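Local coordinates for chitin-binding type-4 domain-containing protein (Photorhabdus laumondii subsp. laumondii, PDB 6T5Z), which is a copper-dependent lytic polysaccharide monooxygenase of family AA10 that probably cleaves chitin oxidatively, at residues His1-Ser15 with Asn22-Glu36. Numbering follows the deposited sequence.
With CU (copper (II) ion), chain D.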
ATOM      1  N   HIS A   1      -1.845  13.802   2.687  1.00 14.50           N
ATOM      2  CA  HIS A   1      -1.847  13.260   1.322  1.00 14.04           C
ATOM      3  C   HIS A   1      -0.460  12.816   0.862  1.00 14.06           C
ATOM      4  O   HIS A   1       0.498  13.584   0.919  1.00 15.33           O
ATOM      5  CB  HIS A   1      -2.412  14.287   0.342  1.00 19.14           C
ATOM      6  CG  HIS A   1      -3.895  14.445   0.441  1.00 19.21           C
ATOM      7  ND1 HIS A   1      -4.510  14.984   1.551  1.00 19.53           N
ATOM      8  CD2 HIS A   1      -4.887  14.123  -0.421  1.00 17.89           C
ATOM      9  CE1 HIS A   1      -5.818  14.986   1.368  1.00 19.35           C
ATOM     10  NE2 HIS A   1      -6.072  14.471   0.179  1.00 19.39           N
ATOM     11  N   GLY A   2      -0.360  11.572   0.399  1.00 14.17           N
ATOM     12  CA  GLY A   2       0.915  11.060  -0.084  1.00 14.65           C
ATOM     13  C   GLY A   2       0.770   9.675  -0.675  1.00 13.28           C
ATOM     14  O   GLY A   2      -0.285   9.041  -0.585  1.00 13.05           O
ATOM     15  N   TYR A   3       1.860   9.202  -1.282  1.00 15.17           N
ATOM     16  CA  TYR A   3       1.856   7.893  -1.918  1.00 13.27           C
ATOM     17  C   TYR A   3       3.261   7.308  -1.864  1.00 12.52           C
ATOM     18  O   TYR A   3       4.241   8.016  -1.614  1.00 13.36           O
ATOM     19  CB  TYR A   3       1.353   7.989  -3.367  1.00 12.22           C
ATOM     20  CG  TYR A   3       2.176   8.938  -4.199  1.00 13.97           C
ATOM     21  CD1 TYR A   3       3.328   8.503  -4.835  1.00 12.20           C
ATOM     22  CD2 TYR A   3       1.810  10.276  -4.341  1.00 15.12           C
ATOM     23  CE1 TYR A   3       4.098   9.364  -5.592  1.00 14.69           C
ATOM     24  CE2 TYR A   3       2.578  11.145  -5.107  1.00 15.45           C
ATOM     25  CZ  TYR A   3       3.720  10.675  -5.723  1.00 17.31           C
ATOM     26  OH  TYR A   3       4.500  11.525  -6.485  1.00 19.66           O
ATOM     27  N   ILE A   4       3.351   6.000  -2.098  1.00 12.43           N
ATOM     28  CA  ILE A   4       4.620   5.283  -2.123  1.00 15.08           C
ATOM     29  C   ILE A   4       5.095   5.177  -3.567  1.00 13.73           C
ATOM     30  O   ILE A   4       4.370   4.651  -4.427  1.00 14.70           O
ATOM     31  CB  ILE A   4       4.479   3.890  -1.496  1.00 12.70           C
ATOM     32  CG1 ILE A   4       4.082   4.033  -0.022  1.00 12.95           C
ATOM     33  CG2 ILE A   4       5.785   3.104  -1.668  1.00 13.87           C
ATOM     34  CD1 ILE A   4       3.855   2.687   0.683  1.00 13.44           C
ATOM     35  N   ASP A   5       6.311   5.665  -3.839  1.00 13.92           N
ATOM     36  CA  ASP A   5       6.876   5.571  -5.183  1.00 14.43           C
ATOM     37  C   ASP A   5       8.095   4.653  -5.266  1.00 13.50           C
ATOM     38  O   ASP A   5       8.707   4.549  -6.336  1.00 14.29           O
ATOM     39  CB  ASP A   5       7.207   6.959  -5.747  1.00 15.38           C
ATOM     40  CG  ASP A   5       8.293   7.690  -4.985  1.00 15.20           C
ATOM     41  OD1 ASP A   5       8.709   8.755  -5.494  1.00 15.85           O
ATOM     42  OD2 ASP A   5       8.707   7.249  -3.897  1.00 16.34           O
ATOM     43  N   SER A   6       8.442   3.957  -4.188  1.00 14.02           N
ATOM     44  CA  SER A   6       9.531   2.978  -4.240  1.00 13.45           C
ATOM     45  C   SER A   6       9.380   1.977  -3.098  1.00 14.62           C
ATOM     46  O   SER A   6       9.443   2.368  -1.940  1.00 15.69           O
ATOM     47  CB  SER A   6      10.894   3.661  -4.160  1.00 15.94           C
ATOM     48  OG  SER A   6      11.944   2.695  -4.188  1.00 16.12           O
ATOM     49  N   PRO A   7       9.125   0.692  -3.400  1.00 14.78           N
ATOM     50  CA  PRO A   7       8.721   0.122  -4.696  1.00 15.75           C
ATOM     51  C   PRO A   7       7.440   0.812  -5.124  1.00 12.95           C
ATOM     52  O   PRO A   7       6.601   1.082  -4.246  1.00 13.10           O
ATOM     53  CB  PRO A   7       8.498  -1.367  -4.397  1.00 17.38           C
ATOM     54  CG  PRO A   7       8.449  -1.477  -2.892  1.00 17.40           C
ATOM     55  CD  PRO A   7       9.170  -0.313  -2.322  1.00 17.62           C
ATOM     56  N   GLY A   8       7.313   1.156  -6.407  1.00 12.74           N
ATOM     57  CA  GLY A   8       6.180   1.951  -6.845  1.00 12.37           C
ATOM     58  C   GLY A   8       4.853   1.293  -6.516  1.00 17.41           C
ATOM     59  O   GLY A   8       4.648   0.113  -6.832  1.00 14.19           O
ATOM     60  N   SER A   9       3.949   2.036  -5.877  1.00 12.07           N
ATOM     61  CA  SER A   9       2.661   1.464  -5.507  1.00 12.54           C
ATOM     62  C   SER A   9       1.767   1.324  -6.732  1.00 14.53           C
ATOM     63  O   SER A   9       2.035   1.883  -7.797  1.00 11.73           O
ATOM     64  CB  SER A   9       1.960   2.331  -4.469  1.00 13.52           C
ATOM     65  OG  SER A   9       1.434   3.497  -5.097  1.00 11.85           O
ATOM     66  N   ARG A  10       0.671   0.577  -6.553  1.00 13.05           N
ATOM     67  CA  ARG A  10      -0.259   0.339  -7.650  1.00 11.97           C
ATOM     68  C   ARG A  10      -0.830   1.649  -8.163  1.00 11.64           C
ATOM     69  O   ARG A  10      -0.908   1.868  -9.381  1.00 12.48           O
ATOM     70  CB  ARG A  10      -1.367  -0.607  -7.177  1.00 11.88           C
ATOM     71  CG  ARG A  10      -2.371  -1.026  -8.263  1.00 11.90           C
ATOM     72  CD  ARG A  10      -3.469  -1.871  -7.670  1.00 12.50           C
ATOM     73  NE  ARG A  10      -2.976  -3.168  -7.230  1.00 12.29           N
ATOM     74  CZ  ARG A  10      -3.715  -4.066  -6.586  1.00 12.84           C
ATOM     75  NH1 ARG A  10      -4.978  -3.792  -6.283  1.00 13.13           N
ATOM     76  NH2 ARG A  10      -3.190  -5.232  -6.215  1.00 12.84           N
ATOM     77  N   ALA A  11      -1.207   2.552  -7.245  1.00 15.36           N
ATOM     78  CA  ALA A  11      -1.701   3.867  -7.642  1.00 11.65           C
ATOM     79  C   ALA A  11      -0.606   4.719  -8.273  1.00 11.60           C
ATOM     80  O   ALA A  11      -0.858   5.441  -9.255  1.00 11.62           O
ATOM     81  CB  ALA A  11      -2.302   4.585  -6.432  1.00 11.78           C
ATOM     82  N   PHE A  12       0.605   4.677  -7.715  1.00 11.62           N
ATOM     83  CA  PHE A  12       1.705   5.442  -8.289  1.00 11.65           C
ATOM     84  C   PHE A  12       1.961   5.029  -9.729  1.00 14.62           C
ATOM     85  O   PHE A  12       2.148   5.880 -10.606  1.00 11.77           O
ATOM     86  CB  PHE A  12       2.976   5.269  -7.453  1.00 11.76           C
ATOM     87  CG  PHE A  12       4.209   5.808  -8.130  1.00 11.88           C
ATOM     88  CD1 PHE A  12       4.371   7.179  -8.304  1.00 16.59           C
ATOM     89  CD2 PHE A  12       5.174   4.956  -8.638  1.00 16.97           C
ATOM     90  CE1 PHE A  12       5.489   7.686  -8.933  1.00 14.13           C
ATOM     91  CE2 PHE A  12       6.298   5.460  -9.282  1.00 16.20           C
ATOM     92  CZ  PHE A  12       6.456   6.831  -9.412  1.00 16.53           C
ATOM     93  N   LEU A  13       1.955   3.723  -9.995  1.00 11.61           N
ATOM     94  CA  LEU A  13       2.221   3.243 -11.345  1.00 11.66           C
ATOM     95  C   LEU A  13       1.102   3.613 -12.311  1.00 15.66           C
ATOM     96  O   LEU A  13       1.331   3.646 -13.524  1.00 13.77           O
ATOM     97  CB  LEU A  13       2.435   1.728 -11.329  1.00 13.50           C
ATOM     98  CG  LEU A  13       3.654   1.251 -10.534  1.00 15.46           C
ATOM     99  CD1 LEU A  13       3.728  -0.256 -10.582  1.00 16.64           C
ATOM    100  CD2 LEU A  13       4.932   1.864 -11.058  1.00 13.63           C
ATOM    101  N   CYS A  14      -0.095   3.902 -11.801  1.00 12.53           N
ATOM    102  CA  CYS A  14      -1.164   4.426 -12.645  1.00 13.18           C
ATOM    103  C   CYS A  14      -0.889   5.851 -13.101  1.00 15.15           C
ATOM    104  O   CYS A  14      -1.425   6.275 -14.127  1.00 14.99           O
ATOM    105  CB  CYS A  14      -2.493   4.414 -11.889  1.00 12.56           C
ATOM    106  SG  CYS A  14      -3.216   2.819 -11.501  1.00 13.04           S
ATOM    107  N   SER A  15      -0.057   6.593 -12.373  1.00 13.88           N
ATOM    108  CA  SER A  15       0.079   8.025 -12.576  1.00 14.94           C
ATOM    109  C   SER A  15       1.059   8.339 -13.706  1.00 20.65           C
ATOM    110  O   SER A  15       1.849   7.496 -14.151  1.00 15.55           O
ATOM    111  CB  SER A  15       0.540   8.708 -11.282  1.00 16.25           C
ATOM    112  OG  SER A  15       1.897   8.399 -11.012  1.00 16.02           O
ATOM    113  N   ASN A  22       0.572   0.959 -15.014  1.00 13.56           N
ATOM    114  CA  ASN A  22      -0.783   0.451 -14.882  1.00 14.98           C
ATOM    115  C   ASN A  22      -1.686   1.385 -15.661  1.00 13.33           C
ATOM    116  O   ASN A  22      -1.518   2.608 -15.614  1.00 12.91           O
ATOM    117  CB  ASN A  22      -1.273   0.401 -13.429  1.00 12.31           C
ATOM    118  CG  ASN A  22      -0.619  -0.696 -12.620  1.00 12.80           C
ATOM    119  OD1 ASN A  22      -0.306  -1.768 -13.137  1.00 13.42           O
ATOM    120  ND2 ASN A  22      -0.405  -0.429 -11.324  1.00 12.94           N
ATOM    121  N   MET A  23      -2.653   0.812 -16.361  0.55 13.79           N
ATOM    122  CA  MET A  23      -3.615   1.592 -17.118  0.55 14.11           C
ATOM    123  C   MET A  23      -5.026   1.235 -16.689  0.55 13.42           C
ATOM    124  O   MET A  23      -5.253   0.268 -15.963  0.55 13.00           O
ATOM    125  CB  MET A  23      -3.446   1.361 -18.617  0.55 15.32           C
ATOM    126  CG  MET A  23      -2.185   1.970 -19.159  0.55 17.52           C
ATOM    127  SD  MET A  23      -2.203   1.840 -20.937  0.55 20.05           S
ATOM    128  CE  MET A  23      -3.787   2.590 -21.328  0.55 22.02           C
ATOM    129  N   ASP A  24      -5.974   2.029 -17.184  1.00 14.03           N
ATOM    130  CA  ASP A  24      -7.397   1.862 -16.884  1.00 14.44           C
ATOM    131  C   ASP A  24      -7.679   1.955 -15.384  1.00 13.79           C
ATOM    132  O   ASP A  24      -8.461   1.179 -14.829  1.00 13.95           O
ATOM    133  CB  ASP A  24      -7.934   0.553 -17.467  1.00 16.85           C
ATOM    134  CG  ASP A  24      -9.423   0.617 -17.771  1.00 17.23           C
ATOM    135  OD1 ASP A  24      -9.989   1.732 -17.759  1.00 19.54           O
ATOM    136  OD2 ASP A  24     -10.027  -0.450 -18.028  1.00 18.07           O
ATOM    137  N   CYS A  25      -7.074   2.961 -14.746  1.00 14.12           N
ATOM    138  CA  CYS A  25      -7.160   3.165 -13.305  1.00 13.23           C
ATOM    139  C   CYS A  25      -8.172   4.229 -12.903  1.00 15.18           C
ATOM    140  O   CYS A  25      -8.322   4.497 -11.704  1.00 16.84           O
ATOM    141  CB  CYS A  25      -5.790   3.566 -12.759  1.00 12.68           C
ATOM    142  SG  CYS A  25      -4.458   2.397 -13.060  1.00 12.67           S
ATOM    143  N   GLY A  26      -8.844   4.862 -13.861  1.00 12.79           N
ATOM    144  CA  GLY A  26      -9.768   5.925 -13.510  1.00 14.06           C
ATOM    145  C   GLY A  26      -9.048   7.113 -12.893  1.00 14.16           C
ATOM    146  O   GLY A  26      -7.886   7.401 -13.193  1.00 14.53           O
ATOM    147  N   LEU A  27      -9.749   7.785 -11.976  1.00 12.89           N
ATOM    148  CA  LEU A  27      -9.227   9.014 -11.385  1.00 13.99           C
ATOM    149  C   LEU A  27      -7.942   8.791 -10.592  1.00 16.32           C
ATOM    150  O   LEU A  27      -7.178   9.746 -10.422  1.00 13.29           O
ATOM    151  CB  LEU A  27     -10.282   9.648 -10.475  1.00 14.87           C
ATOM    152  CG  LEU A  27      -9.963  11.053  -9.977  1.00 14.10           C
ATOM    153  CD1 LEU A  27      -9.887  12.047 -11.131  1.00 15.51           C
ATOM    154  CD2 LEU A  27     -11.006  11.488  -8.957  1.00 14.12           C
ATOM    155  N   VAL A  28      -7.684   7.559 -10.124  1.00 16.12           N
ATOM    156  CA  VAL A  28      -6.454   7.242  -9.384  1.00 18.18           C
ATOM    157  C   VAL A  28      -5.237   7.833 -10.080  1.00 17.21           C
ATOM    158  O   VAL A  28      -4.334   8.395  -9.441  1.00 16.61           O
ATOM    159  CB  VAL A  28      -6.301   5.715  -9.235  1.00 21.06           C
ATOM    160  CG1 VAL A  28      -4.917   5.367  -8.747  1.00 23.19           C
ATOM    161  CG2 VAL A  28      -7.326   5.157  -8.301  1.00 25.53           C
ATOM    162  N   LYS A  29      -5.198   7.697 -11.406  1.00 16.07           N
ATOM    163  CA  LYS A  29      -4.092   8.193 -12.215  1.00 12.76           C
ATOM    164  C   LYS A  29      -3.710   9.620 -11.848  1.00 15.76           C
ATOM    165  O   LYS A  29      -2.525   9.969 -11.830  1.00 17.96           O
ATOM    166  CB  LYS A  29      -4.473   8.120 -13.692  1.00 13.75           C
ATOM    167  CG  LYS A  29      -3.472   8.796 -14.582  1.00 14.50           C
ATOM    168  CD  LYS A  29      -3.808   8.580 -16.039  1.00 15.07           C
ATOM    169  CE  LYS A  29      -2.885   9.374 -16.933  1.00 16.62           C
ATOM    170  NZ  LYS A  29      -3.269   9.196 -18.369  1.00 20.17           N
ATOM    171  N   TYR A  30      -4.701  10.456 -11.524  1.00 12.32           N
ATOM    172  CA  TYR A  30      -4.467  11.881 -11.360  1.00 13.02           C
ATOM    173  C   TYR A  30      -4.346  12.311  -9.905  1.00 14.33           C
ATOM    174  O   TYR A  30      -4.025  13.473  -9.644  1.00 16.37           O
ATOM    175  CB  TYR A  30      -5.587  12.662 -12.046  1.00 16.89           C
ATOM    176  CG  TYR A  30      -5.679  12.286 -13.503  1.00 15.44           C
ATOM    177  CD1 TYR A  30      -4.720  12.710 -14.399  1.00 14.08           C
ATOM    178  CD2 TYR A  30      -6.687  11.449 -13.971  1.00 15.14           C
ATOM    179  CE1 TYR A  30      -4.776  12.345 -15.733  1.00 14.20           C
ATOM    180  CE2 TYR A  30      -6.750  11.072 -15.304  1.00 15.11           C
ATOM    181  CZ  TYR A  30      -5.789  11.536 -16.177  1.00 17.92           C
ATOM    182  OH  TYR A  30      -5.814  11.181 -17.513  1.00 18.94           O
ATOM    183  N   GLU A  31      -4.577  11.413  -8.955  1.00 13.75           N
ATOM    184  CA  GLU A  31      -4.381  11.733  -7.536  1.00 15.93           C
ATOM    185  C   GLU A  31      -4.063  10.473  -6.741  1.00 14.32           C
ATOM    186  O   GLU A  31      -4.809  10.067  -5.836  1.00 13.10           O
ATOM    187  CB  GLU A  31      -5.596  12.460  -6.986  1.00 21.03           C
ATOM    188  CG  GLU A  31      -6.884  11.874  -7.408  1.00 24.35           C
ATOM    189  CD  GLU A  31      -8.018  12.760  -7.007  1.00 34.27           C
ATOM    190  OE1 GLU A  31      -7.885  13.987  -7.201  1.00 38.56           O
ATOM    191  OE2 GLU A  31      -9.020  12.243  -6.466  1.00 37.77           O
ATOM    192  N   PRO A  32      -2.911   9.859  -7.019  1.00 12.86           N
ATOM    193  CA  PRO A  32      -2.476   8.693  -6.234  1.00 13.41           C
ATOM    194  C   PRO A  32      -2.223   9.018  -4.781  1.00 12.81           C
ATOM    195  O   PRO A  32      -2.114   8.086  -3.976  1.00 13.47           O
ATOM    196  CB  PRO A  32      -1.184   8.271  -6.939  1.00 12.25           C
ATOM    197  CG  PRO A  32      -0.670   9.588  -7.550  1.00 11.79           C
ATOM    198  CD  PRO A  32      -1.873  10.339  -7.954  1.00 13.69           C
ATOM    199  N   GLN A  33      -2.122  10.301  -4.429  1.00 11.80           N
ATOM    200  CA  GLN A  33      -1.883  10.775  -3.067  1.00 12.12           C
ATOM    201  C   GLN A  33      -3.136  10.799  -2.208  1.00 12.08           C
ATOM    202  O   GLN A  33      -3.042  11.132  -1.010  1.00 12.37           O
ATOM    203  CB  GLN A  33      -1.283  12.194  -3.091  1.00 13.01           C
ATOM    204  CG  GLN A  33      -2.251  13.353  -3.509  1.00 13.60           C
ATOM    205  CD  GLN A  33      -2.254  13.617  -5.034  1.00 16.57           C
ATOM    206  OE1 GLN A  33      -1.889  12.744  -5.817  1.00 17.25           O
ATOM    207  NE2 GLN A  33      -2.649  14.830  -5.443  1.00 15.63           N
ATOM    208  N   SER A  34      -4.293  10.417  -2.758  1.00 12.16           N
ATOM    209  CA  SER A  34      -5.574  10.783  -2.161  1.00 14.60           C
ATOM    210  C   SER A  34      -6.370   9.588  -1.651  1.00 11.95           C
ATOM    211  O   SER A  34      -7.587   9.693  -1.455  1.00 12.14           O
ATOM    212  CB  SER A  34      -6.396  11.578  -3.170  1.00 13.23           C
ATOM    213  OG  SER A  34      -5.763  12.814  -3.463  1.00 18.07           O
ATOM    214  N   LEU A  35      -5.708   8.462  -1.407  1.00 12.13           N
ATOM    215  CA  LEU A  35      -6.390   7.244  -0.968  1.00 12.49           C
ATOM    216  C   LEU A  35      -6.532   7.276   0.562  1.00 11.99           C
ATOM    217  O   LEU A  35      -5.855   6.577   1.322  1.00 12.47           O
ATOM    218  CB  LEU A  35      -5.637   6.024  -1.485  1.00 10.35           C
ATOM    219  CG  LEU A  35      -5.881   5.774  -2.996  1.00 10.24           C
ATOM    220  CD1 LEU A  35      -4.658   5.176  -3.651  1.00 13.35           C
ATOM    221  CD2 LEU A  35      -7.059   4.851  -3.158  1.00 13.71           C
ATOM    222  N   GLU A  36      -7.457   8.124   1.007  1.00 11.62           N
ATOM    223  CA  GLU A  36      -7.647   8.441   2.421  1.00 14.31           C
ATOM    224  C   GLU A  36      -8.923   7.791   2.941  1.00 14.95           C
ATOM    225  O   GLU A  36      -9.975   7.881   2.304  1.00 15.52           O
ATOM    226  CB  GLU A  36      -7.715   9.954   2.627  1.00 15.18           C
ATOM    227  CG  GLU A  36      -7.738  10.387   4.099  1.00 16.10           C
ATOM    228  CD  GLU A  36      -7.959  11.876   4.245  1.00 21.50           C
ATOM    229  OE1 GLU A  36      -8.074  12.555   3.208  1.00 24.37           O
ATOM    230  OE2 GLU A  36      -8.028  12.375   5.386  1.00 24.19           O
TER
HETATM  231 CU    CU D 400      -3.418  15.148   3.264  1.00 16.68          CU
HETATM  232  O   HOH W   1      -2.713   4.977 -16.178  1.00 14.11           O
HETATM  233  O   HOH W   2      -4.592  17.243   3.152  0.40 22.73           O
HETATM  234  O   HOH W   3      -5.369  14.814   4.478  0.40 16.49           O
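Ala11 packs its methyl against Val28, Leu35 and Pro32, with CB 3.6 Å from Val28 CG1; these four buried residues are the tightly packed middle of the contact. Pro32 also reaches past Ala11, its CG lying over one face of the Tyr3 ring toward the rim, while Gln33 CB meets the edge of the same ring. Beside this core the Cys14-Cys25 disulfide (SG to SG 2.0 Å) ties the short helix 10-14 to the loop. Asn22 holds this weakly bonded helix at two carbonyls: its backbone N donates almost straight to Leu13 O (3.2 Å, 175°), from above the carbonyl plane. With CG beside its backbone N (chi1 -72°), its amide ND2 reaches a lone pair of Arg10 O at 3.1 Å, the acceptor in the amide plane; Arg10 O also accepts from Cys14 N. Asn22 OD1 is taken by Lys71 N, so both ends of the amide are held and its rotation is fixed. A water bridges Cys14 O and Asn22 O.

At the copper end, where His1, Gln33, Ser34 and Glu36 are partly exposed, hydrogen bonding is weaker. Gly2 N gives Gln33 O only a weak bond, and Gln33 CA-H points to Gly2 O. Ser34 OG sits at the edge of the His1 ring, 3.4 Å from CD2. The Glu36 carboxylate stands steeply to that ring (planes 79° apart), its OE2 bonded to Asn161 ND2. His1 N (2.1 Å) and ND1 (2.0 Å) chelate the copper in the histidine brace that His90 completes, and two waters also bind it. A disulfide and two Asn22 hydrogen bonds thus fix helix to loop, whereas copper coordination probably does more than the loop to position the His1 ring.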